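Local coordinates for oxidoreductase protein (Agrobacterium radiobacter, PDB 5UI9), which probably catalyses NAD-dependent oxidation or reduction as a GFO/IDH/MocA-family enzyme, holding NAD+ and a small dihydroxy acid in neighbouring pockets, at residues N126-T131 with I186-L191; G151-R156 with T244-D249; T131-V136 with I255-G260. All coordinates share one frame; numbering follows the deposited sequence.

Interaction 1: residues N126-T131 with I186-L191. With NAD (nicotinamide-adenine-dinucleotide), chain C.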
loop_
_atom_site.group_PDB
_atom_site.type_symbol
_atom_site.label_atom_id
_atom_site.label_comp_id
_atom_site.label_asym_id
_atom_site.label_seq_id
_atom_site.Cartn_x
_atom_site.Cartn_y
_atom_site.Cartn_z
ATOM N N ASN A 126 0.537 19.159 12.873
ATOM C CA ASN A 126 -0.907 19.464 12.794
ATOM C C ASN A 126 -1.767 18.482 11.980
ATOM O O ASN A 126 -2.995 18.583 12.001
ATOM C CB ASN A 126 -1.156 20.942 12.369
ATOM C CG ASN A 126 -0.547 21.313 11.015
ATOM O OD1 ASN A 126 -0.416 20.486 10.116
ATOM N ND2 ASN A 126 -0.186 22.585 10.864
ATOM N N PHE A 127 -1.144 17.515 11.305
ATOM C CA PHE A 127 -1.895 16.572 10.447
ATOM C C PHE A 127 -2.822 15.674 11.256
ATOM O O PHE A 127 -3.983 15.518 10.893
ATOM C CB PHE A 127 -0.963 15.748 9.551
ATOM C CG PHE A 127 -0.718 16.368 8.207
ATOM C CD1 PHE A 127 -0.251 17.668 8.104
ATOM C CD2 PHE A 127 -0.950 15.646 7.033
ATOM C CE1 PHE A 127 -0.031 18.247 6.863
ATOM C CE2 PHE A 127 -0.720 16.216 5.790
ATOM C CZ PHE A 127 -0.268 17.517 5.701
ATOM N N ARG A 128 -2.341 15.144 12.382
ATOM C CA ARG A 128 -3.203 14.366 13.290
ATOM C C ARG A 128 -4.378 15.176 13.874
ATOM O O ARG A 128 -5.361 14.592 14.335
ATOM C CB ARG A 128 -2.393 13.729 14.425
ATOM C CG ARG A 128 -1.847 14.715 15.463
ATOM C CD ARG A 128 -1.513 14.021 16.767
ATOM N NE ARG A 128 -0.323 13.185 16.652
ATOM C CZ ARG A 128 0.231 12.505 17.654
ATOM N NH1 ARG A 128 -0.286 12.547 18.879
ATOM N NH2 ARG A 128 1.327 11.792 17.438
ATOM N N TRP A 129 -4.258 16.504 13.868
ATOM C CA TRP A 129 -5.331 17.409 14.311
ATOM C C TRP A 129 -6.359 17.785 13.232
ATOM O O TRP A 129 -7.295 18.527 13.518
ATOM C CB TRP A 129 -4.724 18.673 14.952
ATOM C CG TRP A 129 -4.139 18.401 16.287
ATOM C CD1 TRP A 129 -2.822 18.196 16.591
ATOM C CD2 TRP A 129 -4.865 18.263 17.513
ATOM N NE1 TRP A 129 -2.686 17.952 17.936
ATOM C CE2 TRP A 129 -3.923 17.984 18.526
ATOM C CE3 TRP A 129 -6.225 18.343 17.851
ATOM C CZ2 TRP A 129 -4.294 17.794 19.864
ATOM C CZ3 TRP A 129 -6.599 18.156 19.184
ATOM C CH2 TRP A 129 -5.633 17.883 20.173
ATOM N N GLN A 130 -6.203 17.264 12.011
ATOM C CA GLN A 130 -7.206 17.426 10.958
ATOM C C GLN A 130 -8.474 16.654 11.338
ATOM O O GLN A 130 -8.397 15.540 11.863
ATOM C CB GLN A 130 -6.688 16.895 9.610
ATOM C CG GLN A 130 -5.535 17.683 8.994
ATOM C CD GLN A 130 -4.871 16.971 7.811
ATOM O OE1 GLN A 130 -3.822 17.412 7.314
ATOM N NE2 GLN A 130 -5.471 15.867 7.363
ATOM N N THR A 131 -9.633 17.247 11.068
ATOM C CA THR A 131 -10.926 16.614 11.369
ATOM C C THR A 131 -11.064 15.156 10.871
ATOM O O THR A 131 -11.452 14.288 11.647
ATOM C CB THR A 131 -12.087 17.494 10.860
ATOM O OG1 THR A 131 -11.996 18.784 11.477
ATOM C CG2 THR A 131 -13.459 16.874 11.173
ATOM N N ILE A 186 0.791 10.208 11.690
ATOM C CA ILE A 186 -0.580 9.693 11.642
ATOM C C ILE A 186 -0.573 8.180 11.885
ATOM O O ILE A 186 -1.386 7.681 12.648
ATOM C CB ILE A 186 -1.313 10.051 10.327
ATOM C CG1 ILE A 186 -1.539 11.567 10.237
ATOM C CG2 ILE A 186 -2.663 9.333 10.246
ATOM C CD1 ILE A 186 -1.936 12.074 8.866
ATOM N N ALA A 187 0.347 7.461 11.251
ATOM C CA ALA A 187 0.450 6.009 11.443
ATOM C C ALA A 187 0.622 5.657 12.928
ATOM O O ALA A 187 -0.043 4.757 13.432
ATOM C CB ALA A 187 1.596 5.439 10.618
ATOM N N ARG A 188 1.487 6.398 13.622
ATOM C CA ARG A 188 1.674 6.246 15.085
ATOM C C ARG A 188 0.426 6.588 15.880
ATOM O O ARG A 188 0.032 5.853 16.782
ATOM C CB ARG A 188 2.785 7.162 15.592
ATOM C CG ARG A 188 4.190 6.694 15.300
ATOM C CD ARG A 188 5.201 7.540 16.059
ATOM N NE ARG A 188 4.942 7.537 17.504
ATOM C CZ ARG A 188 4.607 8.588 18.260
ATOM N NH1 ARG A 188 4.513 9.828 17.770
ATOM N NH2 ARG A 188 4.380 8.392 19.552
ATOM N N PHE A 189 -0.162 7.732 15.551
ATOM C CA PHE A 189 -1.376 8.228 16.199
ATOM C C PHE A 189 -2.504 7.194 16.144
ATOM O O PHE A 189 -3.176 6.958 17.139
ATOM C CB PHE A 189 -1.793 9.545 15.527
ATOM C CG PHE A 189 -3.018 10.187 16.112
ATOM C CD1 PHE A 189 -3.072 10.527 17.466
ATOM C CD2 PHE A 189 -4.108 10.494 15.303
ATOM C CE1 PHE A 189 -4.202 11.138 17.997
ATOM C CE2 PHE A 189 -5.239 11.105 15.826
ATOM C CZ PHE A 189 -5.282 11.436 17.180
ATOM N N ILE A 190 -2.686 6.567 14.978
ATOM C CA ILE A 190 -3.749 5.583 14.768
ATOM C C ILE A 190 -3.393 4.180 15.280
ATOM O O ILE A 190 -4.195 3.572 15.983
ATOM C CB ILE A 190 -4.154 5.512 13.269
ATOM C CG1 ILE A 190 -4.618 6.893 12.762
ATOM C CG2 ILE A 190 -5.243 4.472 13.040
ATOM C CD1 ILE A 190 -5.618 7.606 13.656
ATOM N N LEU A 191 -2.221 3.659 14.913
ATOM C CA LEU A 191 -1.862 2.252 15.210
ATOM C C LEU A 191 -0.744 2.068 16.242
ATOM O O LEU A 191 -0.277 0.941 16.445
ATOM C CB LEU A 191 -1.490 1.524 13.914
ATOM C CG LEU A 191 -2.584 1.416 12.855
ATOM C CD1 LEU A 191 -2.031 0.724 11.621
ATOM C CD2 LEU A 191 -3.799 0.670 13.385
HETATM P PA NAD C . 9.719 30.397 4.955
HETATM O O1A NAD C . 11.145 30.388 4.449
HETATM O O2A NAD C . 8.613 30.931 4.087
HETATM O O5B NAD C . 9.683 31.189 6.344
HETATM C C5B NAD C . 10.741 31.138 7.292
HETATM C C4B NAD C . 10.917 32.545 7.843
HETATM O O4B NAD C . 11.747 32.486 8.998
HETATM C C3B NAD C . 11.596 33.481 6.854
HETATM O O3B NAD C . 10.825 34.685 6.734
HETATM C C2B NAD C . 12.979 33.739 7.434
HETATM O O2B NAD C . 13.420 35.073 7.182
HETATM C C1B NAD C . 12.762 33.486 8.916
HETATM N N9A NAD C . 13.915 32.998 9.708
HETATM C C8A NAD C . 14.729 31.959 9.434
HETATM N N7A NAD C . 15.643 31.806 10.427
HETATM C C5A NAD C . 15.405 32.744 11.363
HETATM C C6A NAD C . 15.985 33.156 12.669
HETATM N N6A NAD C . 17.045 32.511 13.203
HETATM N N1A NAD C . 15.413 34.198 13.317
HETATM C C2A NAD C . 14.355 34.871 12.815
HETATM N N3A NAD C . 13.784 34.550 11.638
HETATM C C4A NAD C . 14.253 33.520 10.885
HETATM O O3 NAD C . 9.352 28.905 5.429
HETATM P PN NAD C . 7.844 28.332 5.509
HETATM O O1N NAD C . 7.417 27.814 4.159
HETATM O O2N NAD C . 6.967 29.330 6.223
HETATM O O5D NAD C . 8.117 27.060 6.436
HETATM C C5D NAD C . 8.600 27.238 7.761
HETATM C C4D NAD C . 8.439 25.926 8.504
HETATM O O4D NAD C . 7.049 25.585 8.528
HETATM C C3D NAD C . 9.183 24.786 7.824
HETATM O O3D NAD C . 9.941 24.052 8.792
HETATM C C2D NAD C . 8.091 23.932 7.202
HETATM O O2D NAD C . 8.389 22.535 7.225
HETATM C C1D NAD C . 6.879 24.242 8.078
HETATM N N1N NAD C . 5.562 24.079 7.434
HETATM C C2N NAD C . 4.621 23.424 8.137
HETATM C C3N NAD C . 3.343 23.209 7.643
HETATM C C7N NAD C . 2.357 22.464 8.500
HETATM O O7N NAD C . 2.400 22.606 9.720
HETATM N N7N NAD C . 1.449 21.663 7.937
HETATM C C4N NAD C . 3.034 23.693 6.371
HETATM C C5N NAD C . 4.013 24.378 5.648
HETATM C C6N NAD C . 5.277 24.568 6.206
#

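Interaction 2: residues G151-R156 with T244-D249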
loop_
_atom_site.group_PDB
_atom_site.type_symbol
_atom_site.label_atom_id
_atom_site.label_comp_id
_atom_site.label_asym_id
_atom_site.label_seq_id
_atom_site.Cartn_x
_atom_site.Cartn_y
_atom_site.Cartn_z
ATOM N N GLY A 151 -3.010 -1.455 8.205
ATOM C CA GLY A 151 -3.384 -0.124 7.741
ATOM C C GLY A 151 -2.618 0.344 6.526
ATOM O O GLY A 151 -1.541 -0.153 6.234
ATOM N N ARG A 152 -3.208 1.296 5.810
ATOM C CA ARG A 152 -2.513 2.046 4.792
ATOM C C ARG A 152 -2.795 3.522 4.994
ATOM O O ARG A 152 -3.952 3.913 5.148
ATOM C CB ARG A 152 -2.968 1.637 3.394
ATOM C CG ARG A 152 -2.162 2.317 2.292
ATOM C CD ARG A 152 -2.934 2.436 0.996
ATOM N NE ARG A 152 -2.119 3.058 -0.048
ATOM C CZ ARG A 152 -2.564 3.416 -1.248
ATOM N NH1 ARG A 152 -3.828 3.219 -1.600
ATOM N NH2 ARG A 152 -1.736 3.977 -2.109
ATOM N N PHE A 153 -1.731 4.324 4.955
ATOM C CA PHE A 153 -1.792 5.772 5.088
ATOM C C PHE A 153 -1.088 6.358 3.866
ATOM O O PHE A 153 0.111 6.158 3.695
ATOM C CB PHE A 153 -1.083 6.208 6.375
ATOM C CG PHE A 153 -1.583 5.502 7.606
ATOM C CD1 PHE A 153 -1.061 4.257 7.974
ATOM C CD2 PHE A 153 -2.580 6.068 8.394
ATOM C CE1 PHE A 153 -1.530 3.595 9.099
ATOM C CE2 PHE A 153 -3.053 5.408 9.520
ATOM C CZ PHE A 153 -2.528 4.170 9.872
ATOM N N SER A 154 -1.828 7.089 3.039
ATOM C CA SER A 154 -1.380 7.450 1.691
ATOM C C SER A 154 -1.587 8.939 1.414
ATOM O O SER A 154 -2.673 9.465 1.625
ATOM C CB SER A 154 -2.151 6.617 0.662
ATOM O OG SER A 154 -1.668 6.838 -0.651
ATOM N N PHE A 155 -0.532 9.610 0.961
ATOM C CA PHE A 155 -0.598 11.009 0.541
ATOM C C PHE A 155 0.113 11.063 -0.799
ATOM O O PHE A 155 1.348 11.091 -0.849
ATOM C CB PHE A 155 0.081 11.907 1.586
ATOM C CG PHE A 155 -0.053 13.395 1.322
ATOM C CD1 PHE A 155 0.735 14.035 0.369
ATOM C CD2 PHE A 155 -0.925 14.172 2.083
ATOM C CE1 PHE A 155 0.621 15.399 0.145
ATOM C CE2 PHE A 155 -1.038 15.535 1.865
ATOM C CZ PHE A 155 -0.262 16.149 0.894
ATOM N N ARG A 156 -0.668 11.024 -1.876
ATOM C CA ARG A 156 -0.132 11.018 -3.240
ATOM C C ARG A 156 -0.733 12.210 -3.966
ATOM O O ARG A 156 -1.951 12.312 -4.087
ATOM C CB ARG A 156 -0.469 9.714 -3.968
ATOM C CG ARG A 156 -0.127 8.452 -3.186
ATOM C CD ARG A 156 -0.156 7.212 -4.079
ATOM N NE ARG A 156 1.056 7.136 -4.906
ATOM C CZ ARG A 156 2.261 6.761 -4.474
ATOM N NH1 ARG A 156 2.467 6.416 -3.200
ATOM N NH2 ARG A 156 3.287 6.750 -5.323
ATOM N N THR A 244 -4.941 12.957 3.225
ATOM C CA THR A 244 -4.334 11.659 3.482
ATOM C C THR A 244 -5.443 10.595 3.471
ATOM O O THR A 244 -6.404 10.688 4.244
ATOM C CB THR A 244 -3.610 11.647 4.846
ATOM O OG1 THR A 244 -2.600 12.669 4.875
ATOM C CG2 THR A 244 -2.965 10.280 5.113
ATOM N N LEU A 245 -5.306 9.596 2.595
ATOM C CA LEU A 245 -6.277 8.512 2.476
ATOM C C LEU A 245 -5.869 7.370 3.403
ATOM O O LEU A 245 -4.691 7.046 3.512
ATOM C CB LEU A 245 -6.375 8.032 1.018
ATOM C CG LEU A 245 -6.555 9.162 -0.007
ATOM C CD1 LEU A 245 -6.773 8.596 -1.404
ATOM C CD2 LEU A 245 -7.697 10.100 0.385
ATOM N N ILE A 246 -6.843 6.771 4.077
ATOM C CA ILE A 246 -6.555 5.814 5.142
ATOM C C ILE A 246 -7.449 4.582 5.049
ATOM O O ILE A 246 -8.677 4.699 4.987
ATOM C CB ILE A 246 -6.666 6.467 6.543
ATOM C CG1 ILE A 246 -5.634 7.599 6.678
ATOM C CG2 ILE A 246 -6.446 5.423 7.639
ATOM C CD1 ILE A 246 -5.714 8.384 7.963
ATOM N N ASP A 247 -6.811 3.410 5.019
ATOM C CA ASP A 247 -7.491 2.123 5.141
ATOM C C ASP A 247 -7.042 1.507 6.453
ATOM O O ASP A 247 -5.853 1.517 6.745
ATOM C CB ASP A 247 -7.103 1.170 4.002
ATOM C CG ASP A 247 -7.397 1.731 2.612
ATOM O OD1 ASP A 247 -8.011 2.810 2.481
ATOM O OD2 ASP A 247 -6.993 1.073 1.638
ATOM N N ILE A 248 -7.987 0.997 7.240
ATOM C CA ILE A 248 -7.679 0.189 8.417
ATOM C C ILE A 248 -8.530 -1.072 8.380
ATOM O O ILE A 248 -9.741 -0.985 8.172
ATOM C CB ILE A 248 -7.993 0.927 9.743
ATOM C CG1 ILE A 248 -7.389 2.343 9.778
ATOM C CG2 ILE A 248 -7.512 0.107 10.943
ATOM C CD1 ILE A 248 -5.882 2.388 9.897
ATOM N N ASP A 249 -7.905 -2.230 8.597
ATOM C CA ASP A 249 -8.624 -3.490 8.771
ATOM C C ASP A 249 -8.514 -3.936 10.225
ATOM O O ASP A 249 -7.420 -3.941 10.802
ATOM C CB ASP A 249 -8.053 -4.580 7.862
ATOM C CG ASP A 249 -8.318 -4.332 6.381
ATOM O OD1 ASP A 249 -8.922 -3.292 6.023
ATOM O OD2 ASP A 249 -7.915 -5.206 5.572
HETATM O O HOH W 1 -6.074 3.659 -0.200
#

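Interaction 3: residues T131-V136 with I255-G260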
loop_
_atom_site.group_PDB
_atom_site.type_symbol
_atom_site.label_atom_id
_atom_site.label_comp_id
_atom_site.label_asym_id
_atom_site.label_seq_id
_atom_site.Cartn_x
_atom_site.Cartn_y
_atom_site.Cartn_z
ATOM N N THR A 131 -9.633 17.247 11.068
ATOM C CA THR A 131 -10.926 16.614 11.369
ATOM C C THR A 131 -11.064 15.156 10.871
ATOM O O THR A 131 -11.452 14.288 11.647
ATOM C CB THR A 131 -12.087 17.494 10.860
ATOM O OG1 THR A 131 -11.996 18.784 11.477
ATOM C CG2 THR A 131 -13.459 16.874 11.173
ATOM N N PRO A 132 -10.736 14.874 9.595
ATOM C CA PRO A 132 -10.866 13.478 9.142
ATOM C C PRO A 132 -9.963 12.479 9.874
ATOM O O PRO A 132 -10.369 11.331 10.082
ATOM C CB PRO A 132 -10.498 13.545 7.648
ATOM C CG PRO A 132 -9.775 14.837 7.484
ATOM C CD PRO A 132 -10.402 15.768 8.476
ATOM N N ILE A 133 -8.774 12.915 10.285
ATOM C CA ILE A 133 -7.851 12.035 11.017
ATOM C C ILE A 133 -8.346 11.796 12.448
ATOM O O ILE A 133 -8.228 10.694 12.982
ATOM C CB ILE A 133 -6.407 12.602 11.072
ATOM C CG1 ILE A 133 -5.899 13.023 9.679
ATOM C CG2 ILE A 133 -5.461 11.600 11.728
ATOM C CD1 ILE A 133 -6.060 11.994 8.596
ATOM N N GLN A 134 -8.877 12.845 13.063
ATOM C CA GLN A 134 -9.521 12.755 14.376
ATOM C C GLN A 134 -10.703 11.801 14.342
ATOM O O GLN A 134 -10.901 11.030 15.278
ATOM C CB GLN A 134 -9.988 14.141 14.845
ATOM C CG GLN A 134 -8.841 15.086 15.186
ATOM C CD GLN A 134 -8.231 14.798 16.545
ATOM O OE1 GLN A 134 -8.933 14.789 17.555
ATOM N NE2 GLN A 134 -6.922 14.570 16.577
ATOM N N ALA A 135 -11.471 11.839 13.255
ATOM C CA ALA A 135 -12.612 10.936 13.088
ATOM C C ALA A 135 -12.180 9.468 12.973
ATOM O O ALA A 135 -12.798 8.596 13.582
ATOM C CB ALA A 135 -13.445 11.347 11.886
ATOM N N VAL A 136 -11.125 9.197 12.208
ATOM C CA VAL A 136 -10.563 7.840 12.109
ATOM C C VAL A 136 -10.145 7.330 13.497
ATOM O O VAL A 136 -10.464 6.201 13.869
ATOM C CB VAL A 136 -9.372 7.773 11.111
ATOM C CG1 VAL A 136 -8.622 6.440 11.198
ATOM C CG2 VAL A 136 -9.859 8.001 9.685
ATOM N N ILE A 255 -12.218 0.490 8.324
ATOM C CA ILE A 255 -12.361 1.924 8.102
ATOM C C ILE A 255 -11.759 2.232 6.736
ATOM O O ILE A 255 -10.663 1.770 6.423
ATOM C CB ILE A 255 -11.633 2.761 9.182
ATOM C CG1 ILE A 255 -12.275 2.556 10.560
ATOM C CG2 ILE A 255 -11.626 4.244 8.806
ATOM C CD1 ILE A 255 -11.435 3.077 11.715
ATOM N N ARG A 256 -12.475 3.019 5.933
ATOM C CA ARG A 256 -11.973 3.492 4.643
ATOM C C ARG A 256 -12.235 4.989 4.512
ATOM O O ARG A 256 -13.372 5.419 4.283
ATOM C CB ARG A 256 -12.624 2.729 3.483
ATOM C CG ARG A 256 -12.270 1.241 3.414
ATOM C CD ARG A 256 -10.866 1.007 2.864
ATOM N NE ARG A 256 -10.514 -0.415 2.726
ATOM C CZ ARG A 256 -10.116 -1.220 3.720
ATOM N NH1 ARG A 256 -10.020 -0.783 4.985
ATOM N NH2 ARG A 256 -9.815 -2.488 3.453
ATOM N N LEU A 257 -11.174 5.774 4.686
ATOM C CA LEU A 257 -11.215 7.213 4.480
ATOM C C LEU A 257 -10.694 7.473 3.079
ATOM O O LEU A 257 -9.501 7.315 2.825
ATOM C CB LEU A 257 -10.356 7.939 5.525
ATOM C CG LEU A 257 -10.186 9.452 5.356
ATOM C CD1 LEU A 257 -11.531 10.160 5.332
ATOM C CD2 LEU A 257 -9.313 10.000 6.478
ATOM N N SER A 258 -11.592 7.872 2.181
ATOM C CA SER A 258 -11.286 8.026 0.757
ATOM C C SER A 258 -11.395 9.492 0.339
ATOM O O SER A 258 -11.824 10.342 1.132
ATOM C CB SER A 258 -12.222 7.147 -0.074
ATOM O OG SER A 258 -13.565 7.534 0.101
ATOM N N GLN A 259 -10.975 9.774 -0.895
ATOM C CA GLN A 259 -10.955 11.130 -1.472
ATOM C C GLN A 259 -12.269 11.883 -1.241
ATOM O O GLN A 259 -13.334 11.305 -1.340
ATOM C CB GLN A 259 -10.622 11.050 -2.982
ATOM C CG GLN A 259 -11.055 12.222 -3.876
ATOM C CD GLN A 259 -9.992 13.289 -4.038
ATOM O OE1 GLN A 259 -9.002 13.080 -4.746
ATOM N NE2 GLN A 259 -10.209 14.459 -3.421
ATOM N N GLY A 260 -12.172 13.180 -0.964
ATOM C CA GLY A 260 -13.336 14.016 -0.661
ATOM C C GLY A 260 -13.844 13.857 0.763
ATOM O O GLY A 260 -14.988 14.194 1.043
#

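Interaction 1: residues N126-T131 with I186-L191
F127 and R128 meet I186, R188 and F189 in a buried, side-chain contact between the loop that follows strand 121-124 and the last turns of helix 175-191. Most of the buried surface belongs to R128 and F189. The arginine bends along one face of the phenyl ring: its CB stands 4.1 Å from the centroid of the F189 ring, 22° off the normal, which makes a CH-pi contact. R128 CG is tucked between the backbone N and the carbonyl carbon (chi1 70°), and a second bend at chi3 brings one guanidinium face, near its rim, against F189 CD1, with R128 NH1 3.7 Å from F189 CD1. The two planes lie 27° apart, a tilted overlap. R188 approaches the guanidinium of R128 at its edge, R188 NH1 lying 3.8 Å from R128 NH2. The likeness of their charges is probably offset by carboxylates, since D185 forms a salt bridge to R128 NE while D193 and D318 share R188 NH2.

One residue before R128, F127 CB touches I186 CD1 at 3.9 Å, on the side of the ring away from the nicotinamide. The opposite part of that ring faces the cofactor edge-on, with F127 CE1 3.9 Å from NAD N7N, and F127 also lines the pocket of the bound dihydroxy acid. N126 fixes the carboxamide itself: NAD N7N donates to N126 OD1 over 3.1 Å, while the return bond from N126 ND2 to NAD O7N is weak. The loop thus joins cofactor and helix through successive residues. Around it, helix 289-308 packs on N126 and W129, helix 131-141 touches I186 and F189, and F153 of strand 148-156 lies beneath I186, A187 and I190.

Interaction 2: residues G151-R156 with T244-D249
F153 packs against I246 and I248 where strands 148-156 and 245-250 run side by side, their directions 177° apart. The antiparallel register rests on two hydrogen-bonded pairs. In the first, R152 N donates to D247 O over 2.8 Å, and D247 N returns the bond to R152 O at 2.9 Å. The second joins S154 and L245, with L245 N 2.8 Å from S154 O. The non-hydrogen-bonded pair F153-I246 lies between them, and G151-I248 follows beyond R152-D247. F153, I246 and I248 direct their side chains to the tightly packed face, where I248 CD1 also comes 4.1 Å from G151 CA. The F153 ring, its CG beside the backbone N (chi1 -53°), leans obliquely toward the neighbouring strand: F153 CD2 meets I246 CG1 at 3.8 Å, and F153 CZ meets I248 CD1 at the same distance. Helix 175-191 closes over this layer through T183, I186 and I190. T244 OG1 lies in the plane of the F155 ring, at its edge, 3.6 Å from F155 CD2.

The face bearing R152, S154, L245 and D247 is more open and largely polar, all but S154 being partly exposed. R152 and D247 lean the same way without their charged atoms touching; a water between them is weakly bonded to R152 NH1 at 2.7 Å and to D247 OD2. The guanidinium lies across S154 CB, and D229 takes both R152 NE and S154 OG. The second subunit approaches here: its W150 packs on R152, and its D249 salt-bridges R156. Helices on one face and a partner subunit on the other are characteristic of the open-faced sheet in GFO/IDH/MocA C-terminal domains.

Interaction 3: residues T131-V136 with I255-G260
Behind the I255 and L257 side chains that meet P132 and V136, R256 NH1 is held by I255 O, with a weak second bond to I248 O on the adjacent strand. The sound bond runs to I255 O, 3.0 Å from R256 NH1, with an angle of 156° at the hydrogen. I255 O lies in the guanidinium plane; the side chain folds back (chi2 -76°) and brings NH1 to I255 O from above the carbonyl plane, off its lone pairs. R256 NH2 is taken by D249 in a salt bridge, which ties the side chain to strand 245-250.

The contact proper is apolar, and L257 CD2 is its hub. The first torsion, with CG anti to the backbone N, directs the leucine toward the helix, and the second swings CD2 to residues one turn apart: V136 CG2 lies 3.8 Å from L257 CD2, and P132 CB lies 3.9 Å from the same carbon. I133 CD1 reaches it more distantly, at 4.4 Å. Farther down the helix, V136 also meets I255, their CG2 methyls 4.2 Å apart, while I255 CD1 rests 3.9 Å from V136 O. The alternation of the strand explains the pattern, since I255 and L257 point to the helix and R256 points away.

Helix and strand axes are 10.1 Å apart at closest approach and nearly antiparallel, at 174°, a spacing bridged by P132, V136, I255 and L257. I133 also packs on I186 and F189, and V136 on I190, so helix 175-191 adjoins the same apolar layer. This is the two-layer alpha/beta packing of the GFO/IDH/MocA C-terminal domain, a helix laid along the strands of its mixed sheet.

Overall arrangement
After the NAD-binding Rossmann strands, the chain enters the loop 126-131, and interaction 1 closes a loop when helix 175-191 returns beside it. Helix 131-141 starts at T131, shared with interaction 3, whose much longer loop ends at strand 253-258. Interaction 2 lies within that span, opening on strand 148-156 and closing on strand 245-250. Interaction 1 crosses both others, since 186-191 falls inside their loops and 126-131 begins before them. Spatially, the three centres lie about 9 to 11 Å apart. Neighbouring strands of one sheet join interactions 2 and 3, and loop 126-131, held by helix 175-191 and leading into helix 131-141, links the sheet layer to the NAD site.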